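Local atomic coordinates of DUF3863 domain-containing protein (Parabacteroides distasonis, PDB entry 3LM3), a protein that is of unknown function but probably acts on carbohydrates, as a putative glycoside hydrolase or deacetylase. Residues V213-D221 with G280-A288; M220-S228 with F343-Y354. All coordinates share one frame; numbering follows the deposited sequence. Where two conformers were deposited one is given.

Contact 1 of 2, residues V213-D221 with G280-A288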
ATOM      1  N   VAL A 213      11.656   3.559  -5.056  1.00  7.08           N
ATOM      2  CA  VAL A 213      10.360   3.136  -5.578  1.00  7.03           C
ATOM      3  C   VAL A 213       9.356   3.234  -4.437  1.00  8.09           C
ATOM      4  O   VAL A 213       9.537   2.665  -3.355  1.00  8.51           O
ATOM      5  CB  VAL A 213      10.423   1.668  -6.055  1.00  6.78           C
ATOM      6  CG1 VAL A 213       9.058   1.233  -6.637  1.00  7.44           C
ATOM      7  CG2 VAL A 213      11.527   1.476  -7.072  1.00  8.03           C
ATOM      8  N   ASN A 214       8.268   3.949  -4.669  1.00  6.48           N
ATOM      9  CA  ASN A 214       7.237   4.150  -3.657  1.00  6.64           C
ATOM     10  C   ASN A 214       6.080   3.170  -3.901  1.00  7.44           C
ATOM     11  O   ASN A 214       5.433   3.220  -4.942  1.00  8.00           O
ATOM     12  CB  ASN A 214       6.736   5.606  -3.648  1.00  7.59           C
ATOM     13  CG  ASN A 214       5.980   5.933  -2.399  1.00  7.92           C
ATOM     14  OD1 ASN A 214       5.768   5.058  -1.572  1.00  9.18           O
ATOM     15  ND2 ASN A 214       5.574   7.208  -2.217  1.00  9.52           N
ATOM     16  N   LEU A 215       5.858   2.301  -2.933  1.00  6.78           N
ATOM     17  CA  LEU A 215       4.883   1.224  -2.971  1.00  7.50           C
ATOM     18  C   LEU A 215       3.708   1.423  -2.037  1.00  6.92           C
ATOM     19  O   LEU A 215       3.849   1.680  -0.838  1.00  7.30           O
ATOM     20  CB  LEU A 215       5.518  -0.116  -2.573  1.00  7.89           C
ATOM     21  CG  LEU A 215       6.646  -0.606  -3.474  1.00  7.51           C
ATOM     22  CD1 LEU A 215       7.140  -1.986  -3.002  1.00  7.85           C
ATOM     23  CD2 LEU A 215       6.190  -0.675  -4.956  1.00  8.45           C
ATOM     24  N   ASP A 216       2.516   1.245  -2.587  1.00  7.64           N
ATOM     25  CA  ASP A 216       1.285   1.018  -1.821  1.00  6.61           C
ATOM     26  C   ASP A 216       1.406  -0.155  -0.853  1.00  7.28           C
ATOM     27  O   ASP A 216       2.231  -1.055  -1.054  1.00  7.53           O
ATOM     28  CB  ASP A 216       0.141   0.777  -2.802  1.00  7.28           C
ATOM     29  CG  ASP A 216      -1.252   0.949  -2.194  1.00  7.66           C
ATOM     30  OD1 ASP A 216      -1.422   1.551  -1.091  1.00  8.33           O
ATOM     31  OD2 ASP A 216      -2.211   0.432  -2.838  1.00  8.54           O
ATOM     32  N   GLY A 217       0.550  -0.159   0.159  1.00  6.55           N
ATOM     33  CA  GLY A 217       0.533  -1.164   1.218  1.00  6.78           C
ATOM     34  C   GLY A 217      -0.591  -2.195   1.154  1.00  6.03           C
ATOM     35  O   GLY A 217      -0.384  -3.351   1.526  1.00  7.56           O
ATOM     36  N   TRP A 218      -1.802  -1.756   0.767  1.00  7.26           N
ATOM     37  CA  TRP A 218      -2.985  -2.603   0.669  1.00  7.27           C
ATOM     38  C   TRP A 218      -3.737  -2.331  -0.625  1.00  6.46           C
ATOM     39  O   TRP A 218      -4.282  -1.244  -0.830  1.00  7.99           O
ATOM     40  CB  TRP A 218      -3.979  -2.357   1.815  1.00  7.58           C
ATOM     41  CG  TRP A 218      -3.545  -2.561   3.223  1.00  8.59           C
ATOM     42  CD1 TRP A 218      -3.828  -3.643   4.006  1.00  9.29           C
ATOM     43  CD2 TRP A 218      -2.815  -1.652   4.040  1.00  9.71           C
ATOM     44  NE1 TRP A 218      -3.313  -3.460   5.258  1.00 10.15           N
ATOM     45  CE2 TRP A 218      -2.707  -2.234   5.315  1.00  9.20           C
ATOM     46  CE3 TRP A 218      -2.260  -0.394   3.823  1.00 10.99           C
ATOM     47  CZ2 TRP A 218      -2.029  -1.615   6.361  1.00 11.36           C
ATOM     48  CZ3 TRP A 218      -1.593   0.231   4.875  1.00 14.40           C
ATOM     49  CH2 TRP A 218      -1.479  -0.396   6.125  1.00 13.92           C
ATOM     50  N   THR A 219      -3.856  -3.315  -1.485  1.00  7.97           N
ATOM     51  CA  THR A 219      -4.596  -3.132  -2.730  1.00  7.76           C
ATOM     52  C   THR A 219      -6.070  -2.869  -2.420  1.00  6.63           C
ATOM     53  O   THR A 219      -6.721  -3.670  -1.749  1.00  7.77           O
ATOM     54  CB  THR A 219      -4.447  -4.352  -3.625  1.00  8.06           C
ATOM     55  OG1 THR A 219      -3.049  -4.561  -3.896  1.00  8.53           O
ATOM     56  CG2 THR A 219      -5.241  -4.183  -4.938  1.00  7.65           C
HETATM   57  N   MSE A 220      -6.572  -1.763  -2.962  1.00  6.54           N
HETATM   58  CA  MSE A 220      -7.961  -1.350  -2.784  1.00  6.11           C
HETATM   59  C   MSE A 220      -8.886  -1.850  -3.879  1.00  6.77           C
HETATM   60  O   MSE A 220      -8.500  -1.965  -5.044  1.00  7.17           O
HETATM   61  CB  MSE A 220      -8.064   0.163  -2.765  1.00  7.30           C
HETATM   62  CG  MSE A 220      -7.428   0.816  -1.580  1.00  8.66           C
HETATM   63 SE   MSE A 220      -8.276   0.348   0.078  0.75 12.91          SE
HETATM   64  CE  MSE A 220      -7.151  -1.054   0.609  1.00 20.81           C
ATOM     65  N   ASP A 221     -10.143  -2.067  -3.495  1.00  7.00           N
ATOM     66  CA  ASP A 221     -11.220  -2.117  -4.482  1.00  6.15           C
ATOM     67  C   ASP A 221     -11.473  -0.658  -4.829  1.00  6.90           C
ATOM     68  O   ASP A 221     -11.916   0.122  -3.991  1.00  7.34           O
ATOM     69  CB  ASP A 221     -12.434  -2.786  -3.865  1.00  5.63           C
ATOM     70  CG  ASP A 221     -13.602  -2.909  -4.855  1.00  6.57           C
ATOM     71  OD1 ASP A 221     -13.761  -1.984  -5.687  1.00  7.33           O
ATOM     72  OD2 ASP A 221     -14.345  -3.941  -4.816  1.00  7.39           O
ATOM     73  N   GLY A 280       1.055  -7.574 -13.023  1.00  7.55           N
ATOM     74  CA  GLY A 280       0.038  -7.318 -11.999  1.00  6.65           C
ATOM     75  C   GLY A 280       0.672  -7.420 -10.635  1.00  7.01           C
ATOM     76  O   GLY A 280       1.509  -8.290 -10.421  1.00  7.71           O
ATOM     77  N   TRP A 281       0.225  -6.572  -9.710  1.00  7.04           N
ATOM     78  CA  TRP A 281       0.792  -6.531  -8.368  1.00  7.17           C
ATOM     79  C   TRP A 281      -0.294  -6.228  -7.341  1.00  6.46           C
ATOM     80  O   TRP A 281      -1.058  -5.269  -7.498  1.00  7.82           O
ATOM     81  CB  TRP A 281       1.884  -5.463  -8.297  1.00  7.31           C
ATOM     82  CG  TRP A 281       2.360  -5.170  -6.895  1.00  7.11           C
ATOM     83  CD1 TRP A 281       2.843  -6.061  -5.973  1.00  6.96           C
ATOM     84  CD2 TRP A 281       2.356  -3.885  -6.260  1.00  6.11           C
ATOM     85  NE1 TRP A 281       3.157  -5.388  -4.803  1.00  7.53           N
ATOM     86  CE2 TRP A 281       2.831  -4.065  -4.947  1.00  6.64           C
ATOM     87  CE3 TRP A 281       1.977  -2.604  -6.669  1.00  7.06           C
ATOM     88  CZ2 TRP A 281       2.975  -3.010  -4.043  1.00  6.63           C
ATOM     89  CZ3 TRP A 281       2.092  -1.579  -5.776  1.00  7.52           C
ATOM     90  CH2 TRP A 281       2.591  -1.774  -4.484  1.00  7.03           C
ATOM     91  N   VAL A 282      -0.358  -7.070  -6.322  1.00  6.18           N
ATOM     92  CA  VAL A 282      -1.222  -6.926  -5.176  1.00  6.23           C
ATOM     93  C   VAL A 282      -0.332  -6.795  -3.941  1.00  6.83           C
ATOM     94  O   VAL A 282       0.622  -7.568  -3.755  1.00  7.14           O
ATOM     95  CB  VAL A 282      -2.132  -8.157  -5.021  1.00  7.41           C
ATOM     96  CG1 VAL A 282      -2.794  -8.207  -3.639  1.00  8.55           C
ATOM     97  CG2 VAL A 282      -3.159  -8.187  -6.176  1.00  8.24           C
ATOM     98  N   ALA A 283      -0.663  -5.811  -3.097  1.00  6.37           N
ATOM     99  CA  ALA A 283       0.023  -5.544  -1.831  1.00  6.44           C
ATOM    100  C   ALA A 283      -0.883  -5.823  -0.661  1.00  5.85           C
ATOM    101  O   ALA A 283      -2.096  -5.556  -0.726  1.00  6.74           O
ATOM    102  CB  ALA A 283       0.464  -4.083  -1.768  1.00  7.06           C
ATOM    103  N   ASN A 284      -0.350  -6.356   0.432  1.00  6.70           N
ATOM    104  CA  ASN A 284      -1.193  -6.569   1.612  1.00  6.53           C
ATOM    105  C   ASN A 284      -0.337  -6.542   2.860  1.00  7.90           C
ATOM    106  O   ASN A 284       0.852  -6.845   2.830  1.00  8.04           O
ATOM    107  CB  ASN A 284      -1.942  -7.891   1.493  1.00  6.93           C
ATOM    108  CG  ASN A 284      -3.313  -7.888   2.167  1.00  7.25           C
ATOM    109  OD1 ASN A 284      -3.695  -6.952   2.869  1.00  7.72           O
ATOM    110  ND2 ASN A 284      -4.076  -8.976   1.916  1.00  8.02           N
ATOM    111  N   ILE A 285      -0.957  -6.117   3.955  1.00  7.94           N
ATOM    112  CA  ILE A 285      -0.317  -6.021   5.277  1.00  6.90           C
ATOM    113  C   ILE A 285      -1.268  -6.659   6.277  1.00  7.79           C
ATOM    114  O   ILE A 285      -2.430  -6.254   6.366  1.00  8.74           O
ATOM    115  CB  ILE A 285       0.022  -4.590   5.680  1.00  7.53           C
ATOM    116  CG1 ILE A 285       1.028  -3.982   4.692  1.00  8.43           C
ATOM    117  CG2 ILE A 285       0.574  -4.557   7.135  1.00  8.69           C
ATOM    118  CD1 ILE A 285       1.240  -2.461   4.836  1.00 10.16           C
ATOM    119  N   TRP A 286      -0.804  -7.673   6.978  1.00  7.50           N
ATOM    120  CA  TRP A 286      -1.541  -8.356   8.046  1.00  6.65           C
ATOM    121  C   TRP A 286      -0.792  -8.161   9.347  1.00  8.36           C
ATOM    122  O   TRP A 286       0.377  -8.551   9.480  1.00 10.00           O
ATOM    123  CB  TRP A 286      -1.648  -9.856   7.795  1.00  8.52           C
ATOM    124  CG  TRP A 286      -2.528 -10.290   6.658  1.00  7.27           C
ATOM    125  CD1 TRP A 286      -2.592  -9.733   5.397  1.00  8.52           C
ATOM    126  CD2 TRP A 286      -3.498 -11.342   6.661  1.00  6.24           C
ATOM    127  NE1 TRP A 286      -3.514 -10.403   4.640  1.00  9.22           N
ATOM    128  CE2 TRP A 286      -4.096 -11.382   5.392  1.00  7.11           C
ATOM    129  CE3 TRP A 286      -3.972 -12.226   7.637  1.00  9.23           C
ATOM    130  CZ2 TRP A 286      -5.079 -12.303   5.060  1.00  9.62           C
ATOM    131  CZ3 TRP A 286      -4.929 -13.143   7.286  1.00 10.56           C
ATOM    132  CH2 TRP A 286      -5.480 -13.172   6.031  1.00 10.94           C
ATOM    133  N   GLU A 287      -1.438  -7.600  10.348  1.00  7.65           N
ATOM    134  CA  GLU A 287      -0.796  -7.440  11.635  1.00  7.45           C
ATOM    135  C   GLU A 287      -0.848  -8.750  12.409  1.00  8.46           C
ATOM    136  O   GLU A 287      -1.901  -9.390  12.486  1.00  9.79           O
ATOM    137  CB  GLU A 287      -1.487  -6.352  12.422  1.00  9.43           C
ATOM    138  CG  GLU A 287      -1.444  -4.960  11.792  1.00 11.08           C
ATOM    139  CD  GLU A 287      -2.423  -4.724  10.646  1.00 13.48           C
ATOM    140  OE1 GLU A 287      -3.363  -5.527  10.399  1.00 10.73           O
ATOM    141  OE2 GLU A 287      -2.312  -3.658  10.016  1.00 12.36           O
ATOM    142  N   ALA A 288       0.302  -9.150  12.945  1.00  6.71           N
ATOM    143  CA  ALA A 288       0.400 -10.402  13.708  1.00  7.92           C
ATOM    144  C   ALA A 288      -0.622 -10.450  14.844  1.00  7.84           C
ATOM    145  O   ALA A 288      -1.146 -11.520  15.163  1.00  8.89           O
ATOM    146  CB  ALA A 288       1.786 -10.577  14.246  1.00  8.39           C
TER
HETATM  147  O   HOH W   1      -2.245  -3.241  -6.065  1.00  9.52           O

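Contact 2 of 2, residues M220-S228 with F343-Y354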
HETATM    1  N   MSE A 220      -6.572  -1.763  -2.962  1.00  6.54           N
HETATM    2  CA  MSE A 220      -7.961  -1.350  -2.784  1.00  6.11           C
HETATM    3  C   MSE A 220      -8.886  -1.850  -3.879  1.00  6.77           C
HETATM    4  O   MSE A 220      -8.500  -1.965  -5.044  1.00  7.17           O
HETATM    5  CB  MSE A 220      -8.064   0.163  -2.765  1.00  7.30           C
HETATM    6  CG  MSE A 220      -7.428   0.816  -1.580  1.00  8.66           C
HETATM    7 SE   MSE A 220      -8.276   0.348   0.078  0.75 12.91          SE
HETATM    8  CE  MSE A 220      -7.151  -1.054   0.609  1.00 20.81           C
ATOM      9  N   ASP A 221     -10.143  -2.067  -3.495  1.00  7.00           N
ATOM     10  CA  ASP A 221     -11.220  -2.117  -4.482  1.00  6.15           C
ATOM     11  C   ASP A 221     -11.473  -0.658  -4.829  1.00  6.90           C
ATOM     12  O   ASP A 221     -11.916   0.122  -3.991  1.00  7.34           O
ATOM     13  CB  ASP A 221     -12.434  -2.786  -3.865  1.00  5.63           C
ATOM     14  CG  ASP A 221     -13.602  -2.909  -4.855  1.00  6.57           C
ATOM     15  OD1 ASP A 221     -13.761  -1.984  -5.687  1.00  7.33           O
ATOM     16  OD2 ASP A 221     -14.345  -3.941  -4.816  1.00  7.39           O
ATOM     17  N   PHE A 222     -11.191  -0.291  -6.078  1.00  6.29           N
ATOM     18  CA  PHE A 222     -11.263   1.114  -6.475  1.00  5.92           C
ATOM     19  C   PHE A 222     -12.645   1.724  -6.266  1.00  7.56           C
ATOM     20  O   PHE A 222     -12.773   2.908  -5.935  1.00  8.52           O
ATOM     21  CB  PHE A 222     -10.861   1.296  -7.942  1.00  6.40           C
ATOM     22  CG  PHE A 222      -9.400   1.088  -8.227  1.00  5.95           C
ATOM     23  CD1 PHE A 222      -8.446   1.876  -7.616  1.00  6.64           C
ATOM     24  CD2 PHE A 222      -8.987   0.229  -9.233  1.00  7.62           C
ATOM     25  CE1 PHE A 222      -7.115   1.740  -7.927  1.00  6.80           C
ATOM     26  CE2 PHE A 222      -7.639   0.090  -9.551  1.00  7.11           C
ATOM     27  CZ  PHE A 222      -6.718   0.873  -8.925  1.00  8.13           C
ATOM     28  N   ILE A 223     -13.697   0.938  -6.446  1.00  6.08           N
ATOM     29  CA  ILE A 223     -15.053   1.453  -6.227  1.00  7.07           C
ATOM     30  C   ILE A 223     -15.265   1.797  -4.749  1.00  8.32           C
ATOM     31  O   ILE A 223     -15.800   2.864  -4.419  1.00  9.06           O
ATOM     32  CB  ILE A 223     -16.104   0.466  -6.770  1.00  7.51           C
ATOM     33  CG1 ILE A 223     -16.028   0.496  -8.322  1.00 11.60           C
ATOM     34  CG2 ILE A 223     -17.505   0.849  -6.303  1.00  7.59           C
ATOM     35  CD1 ILE A 223     -16.772  -0.611  -9.019  1.00 13.26           C
ATOM     36  N   CYS A 224     -14.827   0.935  -3.842  1.00  6.85           N
ATOM     37  CA  CYS A 224     -14.967   1.205  -2.421  1.00  6.44           C
ATOM     38  C   CYS A 224     -14.146   2.417  -1.989  1.00  6.80           C
ATOM     39  O   CYS A 224     -14.566   3.208  -1.136  1.00  7.61           O
ATOM     40  CB  CYS A 224     -14.534   0.001  -1.600  1.00  6.91           C
ATOM     41  SG  CYS A 224     -15.393  -1.554  -2.011  1.00  8.29           S
ATOM     42  N   ALA A 225     -12.960   2.552  -2.583  1.00  7.38           N
ATOM     43  CA  ALA A 225     -11.971   3.541  -2.148  1.00  7.49           C
ATOM     44  C   ALA A 225     -12.285   4.950  -2.576  1.00  8.76           C
ATOM     45  O   ALA A 225     -11.590   5.872  -2.160  1.00  9.60           O
ATOM     46  CB  ALA A 225     -10.575   3.112  -2.641  1.00  8.79           C
ATOM     47  N   ARG A 226     -13.314   5.172  -3.398  1.00  8.17           N
ATOM     48  CA  ARG A 226     -13.750   6.520  -3.748  1.00  8.76           C
ATOM     49  C   ARG A 226     -14.172   7.307  -2.525  1.00 11.59           C
ATOM     50  O   ARG A 226     -14.015   8.519  -2.494  1.00 12.52           O
ATOM     51  CB  ARG A 226     -14.972   6.498  -4.689  1.00 11.06           C
ATOM     52  CG  ARG A 226     -14.752   5.871  -6.027  1.00 13.67           C
ATOM     53  CD  ARG A 226     -16.101   5.718  -6.743  1.00 10.70           C
ATOM     54  NE  ARG A 226     -17.013   4.890  -5.957  1.00 11.61           N
ATOM     55  CZ  ARG A 226     -18.310   5.097  -5.749  1.00 13.25           C
ATOM     56  NH1 ARG A 226     -18.961   6.111  -6.330  1.00 16.54           N
ATOM     57  NH2 ARG A 226     -18.989   4.271  -4.984  1.00 14.67           N
ATOM     58  N   ARG A 227     -14.747   6.640  -1.537  1.00 11.05           N
ATOM     59  CA  ARG A 227     -15.291   7.293  -0.330  0.60 11.62           C
ATOM     60  C   ARG A 227     -14.223   7.705   0.659  1.00 10.25           C
ATOM     61  O   ARG A 227     -13.183   7.133   0.693  1.00 10.50           O
ATOM     62  CB  ARG A 227     -16.221   6.346   0.422  0.60 13.28           C
ATOM     63  CG  ARG A 227     -17.648   6.356  -0.025  0.60 13.29           C
ATOM     64  CD  ARG A 227     -17.828   5.832  -1.448  0.60 10.30           C
ATOM     65  NE  ARG A 227     -19.214   5.998  -1.888  0.60 12.27           N
ATOM     66  CZ  ARG A 227     -20.264   5.263  -1.478  0.60 18.58           C
ATOM     67  NH1 ARG A 227     -20.140   4.296  -0.590  0.60 13.43           N
ATOM     68  NH2 ARG A 227     -21.470   5.547  -1.954  0.60 18.99           N
ATOM     69  N   SER A 228     -14.555   8.724   1.467  0.50 12.69           N
ATOM     70  CA  SER A 228     -13.852   9.039   2.709  0.50 11.71           C
ATOM     71  C   SER A 228     -14.547   8.306   3.831  0.50 12.17           C
ATOM     72  O   SER A 228     -15.768   8.290   3.866  0.50 12.89           O
ATOM     73  CB  SER A 228     -13.902  10.561   2.986  0.50 11.74           C
ATOM     74  OG  SER A 228     -13.129  10.935   4.126  0.50  9.55           O
ATOM     75  N   PHE A 343      -6.408   0.919 -15.256  1.00  8.32           N
ATOM     76  CA  PHE A 343      -7.252  -0.088 -14.641  1.00  8.07           C
ATOM     77  C   PHE A 343      -8.691   0.107 -15.040  1.00  7.46           C
ATOM     78  O   PHE A 343      -9.118   1.243 -15.246  1.00  7.60           O
ATOM     79  CB  PHE A 343      -7.150  -0.038 -13.109  1.00  7.33           C
ATOM     80  CG  PHE A 343      -5.758  -0.215 -12.608  1.00  8.11           C
ATOM     81  CD1 PHE A 343      -5.202  -1.477 -12.501  1.00  7.29           C
ATOM     82  CD2 PHE A 343      -4.982   0.878 -12.269  1.00  9.57           C
ATOM     83  CE1 PHE A 343      -3.881  -1.632 -12.107  1.00  7.08           C
ATOM     84  CE2 PHE A 343      -3.644   0.708 -11.848  1.00  8.19           C
ATOM     85  CZ  PHE A 343      -3.114  -0.550 -11.759  1.00  7.59           C
ATOM     86  N   VAL A 344      -9.417  -0.998 -15.123  1.00  7.53           N
ATOM     87  CA  VAL A 344     -10.869  -0.995 -15.339  0.50  7.48           C
ATOM     88  C   VAL A 344     -11.491  -1.954 -14.335  1.00  9.11           C
ATOM     89  O   VAL A 344     -10.986  -3.076 -14.159  1.00  9.70           O
ATOM     90  CB  VAL A 344     -11.236  -1.433 -16.765  0.50  8.49           C
ATOM     91  CG1 VAL A 344     -12.760  -1.568 -16.915  0.50  8.84           C
ATOM     92  CG2 VAL A 344     -10.650  -0.472 -17.793  0.50  5.83           C
ATOM     93  N   GLU A 345     -12.552  -1.531 -13.663  1.00  8.40           N
ATOM     94  CA  GLU A 345     -13.235  -2.390 -12.694  1.00  7.44           C
ATOM     95  C   GLU A 345     -14.715  -2.140 -12.708  1.00  7.42           C
ATOM     96  O   GLU A 345     -15.135  -1.002 -12.734  1.00  7.44           O
ATOM     97  CB  GLU A 345     -12.723  -2.104 -11.289  1.00  7.93           C
ATOM     98  CG  GLU A 345     -13.377  -2.995 -10.229  1.00  7.35           C
ATOM     99  CD  GLU A 345     -13.416  -2.424  -8.852  1.00  8.57           C
ATOM    100  OE1 GLU A 345     -12.764  -1.393  -8.593  1.00  9.26           O
ATOM    101  OE2 GLU A 345     -14.075  -3.059  -7.967  1.00  8.03           O
ATOM    102  N   ARG A 346     -15.493  -3.213 -12.669  1.00  7.18           N
ATOM    103  CA  ARG A 346     -16.906  -3.135 -12.296  1.00  8.23           C
ATOM    104  C   ARG A 346     -17.087  -3.676 -10.893  1.00  7.50           C
ATOM    105  O   ARG A 346     -16.290  -4.488 -10.410  1.00  8.37           O
ATOM    106  CB  ARG A 346     -17.809  -3.870 -13.274  1.00  8.34           C
ATOM    107  CG  ARG A 346     -17.918  -3.180 -14.581  1.00 11.03           C
ATOM    108  CD  ARG A 346     -18.775  -3.959 -15.554  1.00 12.49           C
ATOM    109  NE  ARG A 346     -18.982  -3.170 -16.758  1.00 11.47           N
ATOM    110  CZ  ARG A 346     -19.894  -3.451 -17.692  1.00 14.64           C
ATOM    111  NH1 ARG A 346     -20.671  -4.515 -17.577  1.00 14.29           N
ATOM    112  NH2 ARG A 346     -20.006  -2.649 -18.743  1.00 16.57           N
ATOM    113  N   GLY A 347     -18.121  -3.228 -10.189  1.00  8.21           N
ATOM    114  CA  GLY A 347     -18.306  -3.676  -8.811  1.00  7.52           C
ATOM    115  C   GLY A 347     -18.499  -5.177  -8.729  1.00  6.88           C
ATOM    116  O   GLY A 347     -19.054  -5.795  -9.651  1.00  8.62           O
ATOM    117  N   SER A 348     -18.073  -5.771  -7.621  1.00  6.42           N
ATOM    118  CA  SER A 348     -18.256  -7.197  -7.411  1.00  7.59           C
ATOM    119  C   SER A 348     -19.704  -7.577  -7.218  1.00  6.47           C
ATOM    120  O   SER A 348     -20.076  -8.740  -7.360  1.00  8.23           O
ATOM    121  CB  SER A 348     -17.468  -7.678  -6.205  1.00  8.02           C
ATOM    122  OG  SER A 348     -17.950  -7.110  -4.997  1.00  8.31           O
ATOM    123  N   GLY A 349     -20.537  -6.619  -6.825  1.00  5.96           N
ATOM    124  CA  GLY A 349     -21.872  -6.966  -6.392  1.00  5.61           C
ATOM    125  C   GLY A 349     -21.994  -7.391  -4.944  1.00  6.56           C
ATOM    126  O   GLY A 349     -23.068  -7.887  -4.529  1.00  8.23           O
ATOM    127  N   LEU A 350     -20.922  -7.248  -4.177  1.00  6.71           N
ATOM    128  CA  LEU A 350     -20.925  -7.526  -2.764  1.00  6.23           C
ATOM    129  C   LEU A 350     -20.662  -6.244  -1.987  1.00  6.22           C
ATOM    130  O   LEU A 350     -19.750  -5.491  -2.308  1.00  6.92           O
ATOM    131  CB  LEU A 350     -19.842  -8.547  -2.443  1.00  7.00           C
ATOM    132  CG  LEU A 350     -19.860  -9.842  -3.267  1.00  8.97           C
ATOM    133  CD1 LEU A 350     -18.557 -10.630  -2.969  1.00 12.15           C
ATOM    134  CD2 LEU A 350     -21.093 -10.650  -2.949  1.00 10.71           C
ATOM    135  N   GLY A 351     -21.476  -6.018  -0.954  1.00  6.32           N
ATOM    136  CA  GLY A 351     -21.269  -4.864  -0.068  1.00  7.10           C
ATOM    137  C   GLY A 351     -21.271  -3.552  -0.820  1.00  7.12           C
ATOM    138  O   GLY A 351     -22.163  -3.285  -1.631  1.00  6.83           O
ATOM    139  N   ASP A 352     -20.299  -2.708  -0.547  1.00  6.31           N
ATOM    140  CA  ASP A 352     -20.215  -1.415  -1.206  1.00  7.14           C
ATOM    141  C   ASP A 352     -19.441  -1.423  -2.526  1.00  7.30           C
ATOM    142  O   ASP A 352     -19.160  -0.381  -3.095  1.00  8.12           O
ATOM    143  CB  ASP A 352     -19.662  -0.345  -0.235  1.00  7.35           C
ATOM    144  CG  ASP A 352     -18.268  -0.665   0.295  1.00  8.75           C
ATOM    145  OD1 ASP A 352     -17.910  -1.847   0.359  1.00  7.99           O
ATOM    146  OD2 ASP A 352     -17.562   0.292   0.699  1.00  8.65           O
ATOM    147  N   SER A 353     -19.105  -2.605  -3.050  1.00  6.40           N
ATOM    148  CA  SER A 353     -18.527  -2.706  -4.398  1.00  7.70           C
ATOM    149  C   SER A 353     -19.708  -2.807  -5.387  1.00  6.24           C
ATOM    150  O   SER A 353     -20.019  -3.870  -5.919  1.00  6.96           O
ATOM    151  CB  SER A 353     -17.593  -3.920  -4.485  1.00  8.51           C
ATOM    152  OG  SER A 353     -16.889  -3.970  -5.725  1.00  7.65           O
ATOM    153  N   TYR A 354     -20.344  -1.668  -5.612  1.00  6.70           N
ATOM    154  CA  TYR A 354     -21.655  -1.613  -6.272  1.00  5.29           C
ATOM    155  C   TYR A 354     -21.585  -2.079  -7.708  1.00  6.65           C
ATOM    156  O   TYR A 354     -20.761  -1.624  -8.515  1.00  6.89           O
ATOM    157  CB  TYR A 354     -22.299  -0.217  -6.149  1.00  6.78           C
ATOM    158  CG  TYR A 354     -22.564   0.116  -4.697  1.00  7.72           C
ATOM    159  CD1 TYR A 354     -23.472  -0.607  -3.935  1.00  7.36           C
ATOM    160  CD2 TYR A 354     -21.890   1.164  -4.066  1.00  7.83           C
ATOM    161  CE1 TYR A 354     -23.689  -0.334  -2.600  1.00  7.21           C
ATOM    162  CE2 TYR A 354     -22.094   1.424  -2.723  1.00  8.68           C
ATOM    163  CZ  TYR A 354     -23.016   0.704  -2.003  1.00  7.49           C
ATOM    164  OH  TYR A 354     -23.235   0.923  -0.660  1.00  9.35           O
TER
HETATM  165  O   HOH W   2     -18.797   2.372  -2.795  1.00 10.69           O
HETATM  166  O   HOH W   3     -17.238   2.730  -0.329  1.00  9.92           O

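Contact 1 of 2, residues V213-D221 with G280-A288
Thr219 and Ala283 join the two backbones where the chain leaving strand 213-216 passes over strand 280-287. The strand axes stand 68° apart and 8.2 Å at their closest, so the strands themselves do not pair; the loop after the first settles on the second. Thr219 N donates to Ala283 O at 2.9 Å, and Ala283 N answers with a nearly straight bond to Thr219 OG1 at 2.8 Å. Threonine suits the place because its hydroxyl, beside its own backbone N (chi1 -58°), acts as an extra acceptor for the strand; a water links it to Trp281 O. Strand 280-287 pairs with strand 21-29, whereas strand 213-216 edges a separate three-stranded parallel sheet, an arrangement consistent with an irregular beta/alpha barrel like those of related hydrolases and deacetylases. Between these sheets Trp281 turns the edge of its ring to Asp216 O, Trp281 CH2 lying 3.5 Å from that oxygen, while Trp281 NE1 is hydrogen-bonded to Thr24 OG1. Gly217 fits because a CB would crowd Ile285 CD1 and clash with the Trp218 ring. Ile285 sets CD1 over the face of Trp218, 3.7 Å from the centroid of the six-membered ring, a CH-pi contact, and Trp218 NE1 makes a weak bond to Ile285 O (3.1 Å, 133° at the hydrogen). A leucine in place of Trp218 would probably leave Ile285 O without this donor and CD1 without a flat surface to lie against.

Contact 2 of 2, residues M220-S228 with F343-Y354
Phe343 meets Phe222 at the start of the second segment: Phe222 CZ lies over one face of the Phe343 ring, and Phe222 CE2 comes 3.6 Å from Phe343 CB, the ring planes being inclined at 48°. Two residues on, Glu345 reaches out from the strand with CG anti to its backbone N (chi1 -179°), bringing its carboxylate to the start of the short helix. Glu345 OE2 is 2.5 Å from Asp221 OD1, so close that one acid group probably holds a proton; His264 also bonds OE2. Ile223 N is shared, weakly, by Glu345 OE1 and the N-capping Asp221 OD1. Gly347 then presents its bare backbone to Ile223, Ile223 CD1 lying 3.2 Å from Gly347 N, as suits a glycine, since a CB here would collide with Tyr354 O. Within the type II' turn from Leu350 to Ser353, where Gly351 takes the positive phi, Asp352 is held by Asn239 N at OD2 and by Arg242 at OD1, and a water lies within bonding distance of both Asp352 OD2 and Cys224 O. Ser353 OG works both ways: it accepts from Ser348 N at 2.9 Å and donates to Asp221 OD2 at 2.7 Å, fixing the cap from its second oxygen. The whole is an N-capped helical turn docked on strand 341-346, an edge strand of the four-stranded antiparallel sheet, and on the loop that follows it.

How the contacts relate
Following the chain, residues 213-221 leave the three-stranded parallel sheet and run straight into 220-228, so the first segments of both contacts form one continuous path sharing Met220 and Asp221. Contact 1 closes a largely helical loop of 58 residues, which includes helix 255-277, when strand 280-287 returns. Contact 2 closes a longer one of 114 residues, reaching past that strand to 343-354. Because the segments alternate along the sequence, the two closures cross. Their centres lie 16 Å apart: contact 1, near the middle of the molecule, ties together two parallel sheets, while contact 2 carries the same path outward to the antiparallel sheet.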